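Local coordinates for protein thiol-disulfide isomerase and thioredoxins (Corynebacterium glutamicum, PDB 3LOR) that probably acts as a thioredoxin-fold oxidoreductase or isomerase of the TlpA-like family, exchanging thiols and disulfides, at residues A[60-63]-A[64-68]. Residues are numbered along the deposited sequence; the frame is centred on the assembly and turned at random.
Sequences IDES and QVQVI
Val65 and Gln64 direct their backbone N-H groups at the carbonyl oxygen of Asp61: the Gln64 bond closes a type I beta turn, Asp61-Gln64, and the Val65 bond extends it from i to i+4, between helix 43-59 and strand 65-71 of the thioredoxin fold. The Val65 N to Asp61 O bond (3.0 Å) is in the carbonyl plane and nearly straight, 168° at the hydrogen; Gln64 N comes from above that plane. The CA atoms of Glu62 and Val65 are 4.9 Å apart, and Glu62 CA makes a linear C-H...O contact with Val65 O. Asp61 OD2 accepts from Ser63 N at 3.1 Å, which defines an Asx turn, and from Ser63 OG through its anti lone pair. A water sits 2.8 Å from both Ile60 O and Val65 O, with more acceptors in reach than protons. A chi1 of -55° sets Ile60 CG1 beside the backbone N and CG2 anti to it, where CG2 meets Val65 CG2 at 3.7 Å; Val65 also packs on Leu154, and Ile60 on Leu148 of the second subunit. Glu62, its chain extended beyond CG, crosses the bent side chain of Gln66, carboxylate and amide planes 54° apart. Gln66 NE2 has two acceptors: Val67 O, in the amide plane at 3.1 Å, and Glu62 OE2, met from above the carboxylate. A second water bridges Glu62 OE2 (2.9 Å) to Val67 N.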
loop_
_atom_site.group_PDB
_atom_site.type_symbol
_atom_site.label_atom_id
_atom_site.label_comp_id
_atom_site.label_asym_id
_atom_site.label_seq_id
_atom_site.Cartn_x
_atom_site.Cartn_y
_atom_site.Cartn_z
ATOM N N ILE A 60 -19.835 -2.704 -7.341
ATOM C CA ILE A 60 -20.655 -3.349 -8.315
ATOM C C ILE A 60 -22.059 -3.401 -7.834
ATOM O O ILE A 60 -22.317 -3.732 -6.724
ATOM C CB ILE A 60 -20.176 -4.737 -8.626
ATOM C CG1 ILE A 60 -18.735 -4.713 -9.058
ATOM C CG2 ILE A 60 -20.981 -5.343 -9.715
ATOM C CD1 ILE A 60 -18.270 -5.989 -9.370
ATOM N N ASP A 61 -22.964 -3.057 -8.707
ATOM C CA ASP A 61 -24.349 -3.035 -8.388
ATOM C C ASP A 61 -24.940 -4.413 -8.133
ATOM O O ASP A 61 -24.560 -5.358 -8.738
ATOM C CB ASP A 61 -25.109 -2.360 -9.511
ATOM C CG ASP A 61 -26.436 -1.876 -9.072
ATOM O OD1 ASP A 61 -26.475 -0.972 -8.259
ATOM O OD2 ASP A 61 -27.418 -2.444 -9.499
ATOM N N GLU A 62 -25.929 -4.476 -7.274
ATOM C CA GLU A 62 -26.574 -5.730 -6.937
ATOM C C GLU A 62 -27.444 -6.303 -8.003
ATOM O O GLU A 62 -27.911 -7.384 -7.874
ATOM C CB GLU A 62 -27.311 -5.679 -5.625
ATOM C CG GLU A 62 -26.396 -5.709 -4.497
ATOM C CD GLU A 62 -27.059 -5.563 -3.172
ATOM O OE1 GLU A 62 -28.177 -5.038 -3.075
ATOM O OE2 GLU A 62 -26.449 -5.970 -2.202
ATOM N N SER A 63 -27.676 -5.543 -9.039
ATOM C CA SER A 63 -28.302 -6.046 -10.242
ATOM C C SER A 63 -27.406 -7.010 -11.043
ATOM O O SER A 63 -27.879 -7.726 -11.878
ATOM C CB SER A 63 -28.818 -4.907 -11.108
ATOM O OG SER A 63 -27.807 -4.039 -11.473
ATOM N N GLN A 64 -26.113 -6.963 -10.769
ATOM C CA GLN A 64 -25.110 -7.784 -11.402
ATOM C C GLN A 64 -24.418 -8.767 -10.476
ATOM O O GLN A 64 -24.317 -9.916 -10.767
ATOM C CB GLN A 64 -24.058 -6.887 -11.982
ATOM C CG GLN A 64 -24.577 -5.944 -12.978
ATOM C CD GLN A 64 -24.729 -6.574 -14.322
ATOM O OE1 GLN A 64 -23.873 -6.449 -15.177
ATOM N NE2 GLN A 64 -25.802 -7.264 -14.513
ATOM N N VAL A 65 -23.915 -8.265 -9.371
ATOM C CA VAL A 65 -23.253 -9.082 -8.388
ATOM C C VAL A 65 -23.862 -8.973 -6.985
ATOM O O VAL A 65 -24.029 -7.921 -6.477
ATOM C CB VAL A 65 -21.760 -8.761 -8.328
ATOM C CG1 VAL A 65 -21.118 -9.450 -7.179
ATOM C CG2 VAL A 65 -21.063 -9.031 -9.644
ATOM N N GLN A 66 -24.157 -10.089 -6.358
ATOM C CA GLN A 66 -24.523 -10.114 -4.964
ATOM C C GLN A 66 -23.398 -10.606 -4.070
ATOM O O GLN A 66 -22.879 -11.640 -4.264
ATOM C CB GLN A 66 -25.751 -10.968 -4.752
ATOM C CG GLN A 66 -26.284 -10.960 -3.367
ATOM C CD GLN A 66 -26.838 -9.629 -2.932
ATOM O OE1 GLN A 66 -27.811 -9.170 -3.456
ATOM N NE2 GLN A 66 -26.230 -9.036 -1.965
ATOM N N VAL A 67 -23.042 -9.821 -3.083
ATOM C CA VAL A 67 -22.083 -10.217 -2.074
ATOM C C VAL A 67 -22.819 -10.697 -0.854
ATOM O O VAL A 67 -23.736 -10.082 -0.404
ATOM C CB VAL A 67 -21.119 -9.088 -1.666
ATOM C CG1 VAL A 67 -20.106 -9.564 -0.757
ATOM C CG2 VAL A 67 -20.505 -8.445 -2.814
ATOM N N ILE A 68 -22.409 -11.842 -0.372
ATOM C CA ILE A 68 -22.893 -12.430 0.842
ATOM C C ILE A 68 -21.782 -12.791 1.775
ATOM O O ILE A 68 -20.790 -13.364 1.398
ATOM C CB ILE A 68 -23.704 -13.674 0.583
ATOM C CG1 ILE A 68 -24.887 -13.373 -0.295
ATOM C CG2 ILE A 68 -24.070 -14.312 1.844
ATOM C CD1 ILE A 68 -25.257 -14.447 -1.091
HETATM O O HOH W 1 -22.206 -6.161 -5.346
HETATM O O HOH W 2 -23.763 -6.881 -2.905
#